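Local coordinates for ferric uptake regulation protein (Pseudomonas aeruginosa, PDB 1MZB) that probably represses iron-uptake genes by binding their DNA as a metal-loaded dimer, using a winged-helix domain joined to a zinc-bearing dimerization domain, at residues A[36-44]-A[53-61]; A[66-74]-A[81-91]. All coordinates share one frame; numbering follows the deposited sequence.

Contact 1: A[36-44]-A[53-61]; sequences SAEDVYKAL and LATVYRVLT
Val56 pushes its two methyls into a hole on helix 37-46, ringed by Ala37, Val40, Tyr41 and Leu44, a knob-into-hole fit. The two branches divide the work. CG1, placed opposite the backbone N (chi1 168°), meets Val40 CG1 at 3.7 Å and also lies against the carbonyl O of Ala37, an oxygen already engaged by the helical N-H of Tyr41. CG2 turns the other way and meets Leu44 CD1 tip to tip at 3.8 Å, while lying at the edge of the Tyr41 ring, near its plane. Leu53 crosses Tyr41 at about a right angle: its CB sits over one ring face, off toward the rim, in a CH-pi contact 4.1 Å from the centroid of the Tyr41 ring, and its CD1 reaches back to Tyr41 CB at 3.5 Å. The two helices illustrate the packing of a helix-turn-helix, consistent with a winged-helix domain. Helix 37-46 leads through a short loop into helix 53-66, probably the recognition helix as in other family members; the axes of segments 37-44 and 53-61 run at 124° and come within 9.1 Å. Leu60 CD1 comes within 3.7 Å of Ala37 CA, and the Leu60 and Val40 side chains slide past each other in opposite directions. Ala37 CB meanwhile approaches the edge of the Tyr57 ring. No hydrogen bond crosses this interface. Ser36, at the N-cap of helix 37-46, is half of a capping box: its OG accepts from Asp39 N at 3.0 Å, and its N donates to Asp39 OD2.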
loop_
_atom_site.group_PDB
_atom_site.type_symbol
_atom_site.label_atom_id
_atom_site.label_comp_id
_atom_site.label_asym_id
_atom_site.label_seq_id
_atom_site.Cartn_x
_atom_site.Cartn_y
_atom_site.Cartn_z
ATOM N N SER A 36 3.582 17.598 -8.298
ATOM C CA SER A 36 4.216 17.992 -9.544
ATOM C C SER A 36 5.600 18.551 -9.183
ATOM O O SER A 36 5.926 18.777 -7.985
ATOM C CB SER A 36 3.413 19.112 -10.213
ATOM O OG SER A 36 3.594 20.316 -9.490
ATOM N N ALA A 37 6.423 18.790 -10.200
ATOM C CA ALA A 37 7.746 19.389 -9.974
ATOM C C ALA A 37 7.597 20.760 -9.309
ATOM O O ALA A 37 8.364 21.123 -8.412
ATOM C CB ALA A 37 8.508 19.529 -11.311
ATOM N N GLU A 38 6.583 21.518 -9.723
ATOM C CA GLU A 38 6.328 22.837 -9.140
ATOM C C GLU A 38 5.901 22.742 -7.675
ATOM O O GLU A 38 6.288 23.597 -6.851
ATOM C CB GLU A 38 5.240 23.576 -9.942
ATOM C CG GLU A 38 5.787 24.266 -11.196
ATOM C CD GLU A 38 4.714 25.125 -11.839
ATOM O OE1 GLU A 38 4.369 26.167 -11.220
ATOM O OE2 GLU A 38 4.224 24.738 -12.936
ATOM N N ASP A 39 5.086 21.731 -7.352
ATOM C CA ASP A 39 4.660 21.532 -5.960
ATOM C C ASP A 39 5.892 21.280 -5.101
ATOM O O ASP A 39 6.000 21.816 -3.992
ATOM C CB ASP A 39 3.714 20.336 -5.802
ATOM C CG ASP A 39 2.341 20.542 -6.461
ATOM O OD1 ASP A 39 1.836 21.695 -6.500
ATOM O OD2 ASP A 39 1.759 19.528 -6.923
ATOM N N VAL A 40 6.814 20.449 -5.590
ATOM C CA VAL A 40 8.031 20.177 -4.815
ATOM C C VAL A 40 8.829 21.473 -4.649
ATOM O O VAL A 40 9.242 21.843 -3.518
ATOM C CB VAL A 40 8.897 19.069 -5.494
ATOM C CG1 VAL A 40 10.197 18.859 -4.727
ATOM C CG2 VAL A 40 8.131 17.755 -5.550
ATOM N N TYR A 41 9.057 22.170 -5.758
ATOM C CA TYR A 41 9.784 23.456 -5.748
ATOM C C TYR A 41 9.166 24.479 -4.779
ATOM O O TYR A 41 9.883 25.115 -3.950
ATOM C CB TYR A 41 9.801 24.027 -7.188
ATOM C CG TYR A 41 10.280 25.448 -7.288
ATOM C CD1 TYR A 41 11.628 25.757 -7.167
ATOM C CD2 TYR A 41 9.371 26.490 -7.499
ATOM C CE1 TYR A 41 12.073 27.095 -7.266
ATOM C CE2 TYR A 41 9.800 27.816 -7.591
ATOM C CZ TYR A 41 11.144 28.107 -7.471
ATOM O OH TYR A 41 11.538 29.428 -7.519
ATOM N N LYS A 42 7.848 24.630 -4.842
ATOM C CA LYS A 42 7.150 25.573 -3.970
ATOM C C LYS A 42 7.308 25.169 -2.508
ATOM O O LYS A 42 7.536 26.036 -1.644
ATOM C CB LYS A 42 5.670 25.652 -4.314
ATOM C CG LYS A 42 5.394 26.433 -5.604
ATOM C CD LYS A 42 3.958 26.215 -6.067
ATOM C CE LYS A 42 3.673 26.931 -7.383
ATOM N NZ LYS A 42 2.289 26.648 -7.861
ATOM N N ALA A 43 7.171 23.875 -2.225
ATOM C CA ALA A 43 7.340 23.390 -0.837
ATOM C C ALA A 43 8.751 23.710 -0.370
ATOM O O ALA A 43 8.956 24.165 0.763
ATOM C CB ALA A 43 7.105 21.899 -0.761
ATOM N N LEU A 44 9.732 23.472 -1.229
ATOM C CA LEU A 44 11.115 23.771 -0.887
ATOM C C LEU A 44 11.341 25.258 -0.665
ATOM O O LEU A 44 12.070 25.647 0.255
ATOM C CB LEU A 44 12.058 23.273 -1.973
ATOM C CG LEU A 44 12.289 21.761 -1.996
ATOM C CD1 LEU A 44 13.076 21.394 -3.234
ATOM C CD2 LEU A 44 13.013 21.341 -0.715
ATOM N N LEU A 53 13.944 25.509 -9.712
ATOM C CA LEU A 53 12.955 24.620 -10.350
ATOM C C LEU A 53 13.553 23.606 -11.321
ATOM O O LEU A 53 13.152 22.433 -11.319
ATOM C CB LEU A 53 11.883 25.472 -11.061
ATOM C CG LEU A 53 10.709 24.736 -11.726
ATOM C CD1 LEU A 53 10.013 23.843 -10.662
ATOM C CD2 LEU A 53 9.726 25.762 -12.303
ATOM N N ALA A 54 14.461 24.057 -12.192
ATOM C CA ALA A 54 15.107 23.173 -13.157
ATOM C C ALA A 54 15.851 22.074 -12.434
ATOM O O ALA A 54 15.880 20.929 -12.877
ATOM C CB ALA A 54 16.076 23.964 -14.063
ATOM N N THR A 55 16.452 22.408 -11.298
ATOM C CA THR A 55 17.158 21.367 -10.564
ATOM C C THR A 55 16.137 20.372 -9.968
ATOM O O THR A 55 16.373 19.176 -9.952
ATOM C CB THR A 55 17.991 21.983 -9.431
ATOM O OG1 THR A 55 19.022 22.783 -10.024
ATOM C CG2 THR A 55 18.616 20.873 -8.527
ATOM N N VAL A 56 15.010 20.874 -9.490
ATOM C CA VAL A 56 13.991 19.999 -8.910
ATOM C C VAL A 56 13.518 19.039 -9.986
ATOM O O VAL A 56 13.431 17.835 -9.766
ATOM C CB VAL A 56 12.758 20.801 -8.361
ATOM C CG1 VAL A 56 11.609 19.815 -8.052
ATOM C CG2 VAL A 56 13.161 21.614 -7.047
ATOM N N TYR A 57 13.228 19.558 -11.170
ATOM C CA TYR A 57 12.754 18.682 -12.244
ATOM C C TYR A 57 13.817 17.637 -12.619
ATOM O O TYR A 57 13.525 16.467 -12.818
ATOM C CB TYR A 57 12.403 19.483 -13.486
ATOM C CG TYR A 57 11.855 18.592 -14.593
ATOM C CD1 TYR A 57 10.570 18.062 -14.517
ATOM C CD2 TYR A 57 12.654 18.223 -15.678
ATOM C CE1 TYR A 57 10.086 17.174 -15.511
ATOM C CE2 TYR A 57 12.189 17.341 -16.662
ATOM C CZ TYR A 57 10.924 16.828 -16.572
ATOM O OH TYR A 57 10.468 15.951 -17.524
ATOM N N ARG A 58 15.055 18.089 -12.727
ATOM C CA ARG A 58 16.141 17.189 -13.075
ATOM C C ARG A 58 16.277 16.062 -12.069
ATOM O O ARG A 58 16.379 14.899 -12.446
ATOM C CB ARG A 58 17.451 17.980 -13.160
ATOM C CG ARG A 58 17.427 18.960 -14.291
ATOM C CD ARG A 58 17.947 18.336 -15.543
ATOM N NE ARG A 58 19.414 18.356 -15.561
ATOM C CZ ARG A 58 20.145 19.404 -15.935
ATOM N NH1 ARG A 58 19.542 20.522 -16.321
ATOM N NH2 ARG A 58 21.477 19.329 -15.944
ATOM N N VAL A 59 16.309 16.412 -10.788
ATOM C CA VAL A 59 16.436 15.399 -9.751
ATOM C C VAL A 59 15.254 14.431 -9.744
ATOM O O VAL A 59 15.433 13.234 -9.613
ATOM C CB VAL A 59 16.556 16.015 -8.358
ATOM C CG1 VAL A 59 16.519 14.896 -7.290
ATOM C CG2 VAL A 59 17.838 16.822 -8.231
ATOM N N LEU A 60 14.025 14.944 -9.870
ATOM C CA LEU A 60 12.896 14.049 -9.889
ATOM C C LEU A 60 13.009 13.107 -11.103
ATOM O O LEU A 60 12.622 11.951 -11.015
ATOM C CB LEU A 60 11.574 14.861 -9.951
ATOM C CG LEU A 60 11.248 15.689 -8.696
ATOM C CD1 LEU A 60 10.023 16.684 -8.948
ATOM C CD2 LEU A 60 10.848 14.671 -7.596
ATOM N N THR A 61 13.549 13.598 -12.226
ATOM C CA THR A 61 13.688 12.730 -13.411
ATOM C C THR A 61 14.797 11.680 -13.164
ATOM O O THR A 61 14.691 10.525 -13.595
ATOM C CB THR A 61 13.984 13.550 -14.684
ATOM O OG1 THR A 61 12.819 14.355 -14.983
ATOM C CG2 THR A 61 14.237 12.622 -15.880
#

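Contact 2: A[66-74]-A[81-91]. With ZN (zinc ion), chain B; ZN (zinc ion), chain C.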
loop_
_atom_site.group_PDB
_atom_site.type_symbol
_atom_site.label_atom_id
_atom_site.label_comp_id
_atom_site.label_asym_id
_atom_site.label_seq_id
_atom_site.Cartn_x
_atom_site.Cartn_y
_atom_site.Cartn_z
ATOM N N ALA A 66 15.847 5.937 -11.996
ATOM C CA ALA A 66 16.456 5.047 -11.020
ATOM C C ALA A 66 15.463 4.125 -10.347
ATOM O O ALA A 66 15.853 3.120 -9.746
ATOM C CB ALA A 66 17.198 5.887 -9.964
ATOM N N GLY A 67 14.181 4.458 -10.426
ATOM C CA GLY A 67 13.183 3.626 -9.795
ATOM C C GLY A 67 12.784 4.080 -8.399
ATOM O O GLY A 67 11.981 3.415 -7.752
ATOM N N LEU A 68 13.334 5.186 -7.926
ATOM C CA LEU A 68 12.944 5.682 -6.607
ATOM C C LEU A 68 11.548 6.329 -6.680
ATOM O O LEU A 68 10.836 6.397 -5.678
ATOM C CB LEU A 68 13.934 6.723 -6.119
ATOM C CG LEU A 68 15.270 6.125 -5.691
ATOM C CD1 LEU A 68 16.200 7.263 -5.300
ATOM C CD2 LEU A 68 15.031 5.157 -4.516
ATOM N N VAL A 69 11.187 6.864 -7.842
ATOM C CA VAL A 69 9.838 7.459 -7.973
ATOM C C VAL A 69 9.221 6.988 -9.276
ATOM O O VAL A 69 9.931 6.487 -10.150
ATOM C CB VAL A 69 9.818 9.028 -7.957
ATOM C CG1 VAL A 69 10.562 9.563 -6.743
ATOM C CG2 VAL A 69 10.329 9.606 -9.238
ATOM N N VAL A 70 7.899 7.112 -9.375
ATOM C CA VAL A 70 7.180 6.737 -10.578
ATOM C C VAL A 70 6.571 8.056 -11.046
ATOM O O VAL A 70 6.151 8.856 -10.216
ATOM C CB VAL A 70 6.028 5.766 -10.268
ATOM C CG1 VAL A 70 5.239 5.491 -11.534
ATOM C CG2 VAL A 70 6.591 4.427 -9.705
ATOM N N ARG A 71 6.537 8.273 -12.349
ATOM C CA ARG A 71 5.950 9.481 -12.907
ATOM C C ARG A 71 4.635 9.051 -13.553
ATOM O O ARG A 71 4.561 8.043 -14.272
ATOM C CB ARG A 71 6.914 10.083 -13.935
ATOM C CG ARG A 71 6.358 11.210 -14.793
ATOM C CD ARG A 71 7.305 11.469 -15.968
ATOM N NE ARG A 71 7.065 12.731 -16.647
ATOM C CZ ARG A 71 7.987 13.679 -16.790
ATOM N NH1 ARG A 71 9.217 13.504 -16.295
ATOM N NH2 ARG A 71 7.681 14.795 -17.432
ATOM N N HIS A 72 3.594 9.830 -13.299
ATOM C CA HIS A 72 2.267 9.575 -13.818
ATOM C C HIS A 72 1.751 10.888 -14.431
ATOM O O HIS A 72 2.211 11.950 -14.070
ATOM C CB HIS A 72 1.300 9.242 -12.671
ATOM C CG HIS A 72 1.445 7.859 -12.107
ATOM N ND1 HIS A 72 1.857 7.634 -10.810
ATOM C CD2 HIS A 72 1.099 6.653 -12.607
ATOM C CE1 HIS A 72 1.752 6.348 -10.533
ATOM N NE2 HIS A 72 1.291 5.727 -11.603
ATOM N N ASN A 73 0.827 10.792 -15.383
ATOM C CA ASN A 73 0.235 12.011 -15.947
ATOM C C ASN A 73 -1.248 11.663 -15.910
ATOM O O ASN A 73 -1.772 10.947 -16.785
ATOM C CB ASN A 73 0.682 12.260 -17.374
ATOM C CG ASN A 73 0.181 13.579 -17.890
ATOM O OD1 ASN A 73 -0.921 13.996 -17.531
ATOM N ND2 ASN A 73 0.988 14.259 -18.715
ATOM N N PHE A 74 -1.929 12.143 -14.885
ATOM C CA PHE A 74 -3.349 11.819 -14.731
ATOM C C PHE A 74 -4.344 12.740 -15.418
ATOM O O PHE A 74 -5.422 12.279 -15.830
ATOM C CB PHE A 74 -3.720 11.775 -13.243
ATOM C CG PHE A 74 -2.947 10.744 -12.445
ATOM C CD1 PHE A 74 -3.012 9.391 -12.778
ATOM C CD2 PHE A 74 -2.235 11.129 -11.305
ATOM C CE1 PHE A 74 -2.371 8.412 -11.957
ATOM C CE2 PHE A 74 -1.596 10.171 -10.499
ATOM C CZ PHE A 74 -1.667 8.823 -10.820
ATOM N N PHE A 81 4.841 13.104 -9.511
ATOM C CA PHE A 81 5.926 12.197 -9.142
ATOM C C PHE A 81 5.600 11.684 -7.751
ATOM O O PHE A 81 5.252 12.477 -6.889
ATOM C CB PHE A 81 7.258 12.943 -9.099
ATOM C CG PHE A 81 7.724 13.437 -10.442
ATOM C CD1 PHE A 81 7.310 14.672 -10.938
ATOM C CD2 PHE A 81 8.604 12.671 -11.213
ATOM C CE1 PHE A 81 7.787 15.150 -12.205
ATOM C CE2 PHE A 81 9.078 13.130 -12.460
ATOM C CZ PHE A 81 8.673 14.373 -12.957
ATOM N N GLU A 82 5.672 10.384 -7.537
ATOM C CA GLU A 82 5.377 9.861 -6.200
ATOM C C GLU A 82 6.361 8.753 -5.908
ATOM O O GLU A 82 6.906 8.164 -6.813
ATOM C CB GLU A 82 3.937 9.344 -6.102
ATOM C CG GLU A 82 3.553 8.278 -7.145
ATOM C CD GLU A 82 2.044 7.964 -7.146
ATOM O OE1 GLU A 82 1.538 7.386 -6.168
ATOM O OE2 GLU A 82 1.368 8.300 -8.137
ATOM N N LEU A 83 6.634 8.519 -4.640
ATOM C CA LEU A 83 7.559 7.465 -4.300
ATOM C C LEU A 83 7.074 6.115 -4.818
ATOM O O LEU A 83 5.863 5.871 -4.994
ATOM C CB LEU A 83 7.726 7.410 -2.788
ATOM C CG LEU A 83 8.356 8.667 -2.213
ATOM C CD1 LEU A 83 8.280 8.585 -0.685
ATOM C CD2 LEU A 83 9.834 8.799 -2.700
ATOM N N ALA A 84 8.041 5.244 -5.078
ATOM C CA ALA A 84 7.772 3.904 -5.557
ATOM C C ALA A 84 7.753 2.997 -4.320
ATOM O O ALA A 84 6.888 2.132 -4.199
ATOM C CB ALA A 84 8.879 3.460 -6.540
ATOM N N ASP A 85 8.685 3.248 -3.391
ATOM C CA ASP A 85 8.832 2.465 -2.149
ATOM C C ASP A 85 7.551 2.238 -1.340
ATOM O O ASP A 85 7.389 1.184 -0.709
ATOM C CB ASP A 85 9.921 3.082 -1.232
ATOM C CG ASP A 85 9.669 4.555 -0.904
ATOM O OD1 ASP A 85 9.529 5.364 -1.848
ATOM O OD2 ASP A 85 9.620 4.919 0.292
ATOM N N SER A 86 6.643 3.215 -1.362
ATOM C CA SER A 86 5.384 3.126 -0.626
ATOM C C SER A 86 4.590 1.887 -1.041
ATOM O O SER A 86 4.845 1.303 -2.102
ATOM C CB SER A 86 4.541 4.384 -0.883
ATOM O OG SER A 86 4.201 4.491 -2.258
ATOM N N GLY A 87 3.629 1.488 -0.209
ATOM C CA GLY A 87 2.817 0.335 -0.555
ATOM C C GLY A 87 2.280 0.564 -1.960
ATOM O O GLY A 87 2.140 1.716 -2.390
ATOM N N HIS A 88 1.996 -0.510 -2.687
ATOM C CA HIS A 88 1.478 -0.375 -4.050
ATOM C C HIS A 88 0.088 0.239 -4.056
ATOM O O HIS A 88 -0.721 0.018 -3.140
ATOM C CB HIS A 88 1.428 -1.738 -4.747
ATOM C CG HIS A 88 0.647 -1.745 -6.032
ATOM N ND1 HIS A 88 1.103 -1.148 -7.191
ATOM C CD2 HIS A 88 -0.534 -2.332 -6.351
ATOM C CE1 HIS A 88 0.238 -1.378 -8.166
ATOM N NE2 HIS A 88 -0.766 -2.099 -7.685
ATOM N N HIS A 89 -0.180 1.004 -5.107
ATOM C CA HIS A 89 -1.463 1.658 -5.277
ATOM C C HIS A 89 -1.701 1.947 -6.756
ATOM O O HIS A 89 -0.793 2.326 -7.492
ATOM C CB HIS A 89 -1.501 2.963 -4.466
ATOM N N ASP A 90 -2.922 1.709 -7.201
ATOM C CA ASP A 90 -3.284 2.018 -8.576
ATOM C C ASP A 90 -4.133 3.259 -8.360
ATOM O O ASP A 90 -4.229 3.713 -7.238
ATOM C CB ASP A 90 -4.063 0.883 -9.150
ATOM C CG ASP A 90 -3.227 -0.401 -9.179
ATOM O OD1 ASP A 90 -2.098 -0.366 -9.681
ATOM O OD2 ASP A 90 -3.708 -1.382 -8.713
ATOM N N HIS A 91 -4.756 3.798 -9.388
ATOM C CA HIS A 91 -5.463 5.064 -9.164
ATOM C C HIS A 91 -6.778 5.217 -9.870
ATOM O O HIS A 91 -6.942 4.739 -10.989
ATOM C CB HIS A 91 -4.571 6.250 -9.653
ATOM C CG HIS A 91 -3.220 6.338 -9.013
ATOM N ND1 HIS A 91 -2.171 5.536 -9.398
ATOM C CD2 HIS A 91 -2.818 7.120 -7.986
ATOM C CE1 HIS A 91 -1.175 5.845 -8.600
ATOM N NE2 HIS A 91 -1.513 6.785 -7.743
HETATM ZN ZN ZN B . -2.031 -2.708 -9.078
HETATM ZN ZN ZN C . -0.497 7.531 -6.139
HETATM O O HOH W 1 -3.463 -3.287 -10.777
#
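Val70 N donates to Glu82 O at 2.9 Å (163° at the hydrogen) and Glu82 N returns the bond to Val70 O, a hydrogen-bonded antiparallel pair. Glu82 thus sits on a beta hairpin, consistent with the wing of a winged-helix domain. Its carboxylate OE1 binds a zinc ion at 2.0 Å, while OE2 lies 2.8 Å from His72 ND1 in a bent, weak hydrogen bond (117°). The chain reaches both partners because CG stands between the backbone N and carbonyl carbon (chi1 55°) and the rest runs out extended. His91 NE2 is a second ligand of this zinc, which His34 and Glu102 complete. The edge of the His91 ring points at the face of His72, and Phe74 CZ lies over the centre of the His91 ring, 3.4 Å from His91 CG: an aromatic cluster in which His91 binds the zinc and His72 and Phe74 pack against its ring. On the other face of the hairpin, Arg71 and Phe81 lie side by side, with Phe81 CZ over one face of the guanidinium and 3.5 Å from Arg71 NH1, which is hydrogen-bonded to Tyr57 OH. His88 NE2 and both oxygens of Asp90 bind a second zinc, together with water, Glu109 and His126. Since the first zinc joins His34 and Glu82 on one side to His91 and Glu102 on the other, metal binding there probably couples the DNA-binding and dimerization domains.

In the fold
Contact 1 closes in the chain before contact 2 opens, and helix 53-66 is followed, after a Schellman turn at Gly67, by strand 69-72. The helix pair of contact 1 and residues 66-74 with 81-83 of contact 2 are consistent with one winged-helix domain. Their centres are 16 Å apart, yet they meet along helix 53-66. Tyr57 OH and Arg71 NH1 are 3.0 Å apart, and Leu60 CB rests 3.9 Å from Phe81 CD2, so one leucine serves both interfaces. Contact 2 supplies ligands to two zinc ions, contact 1 none. Zinc ligands His34 and His78 nevertheless adjoin the start of helix 37-46, while Glu82 joins zinc to the hairpin, so metal could perhaps influence the helices by either route.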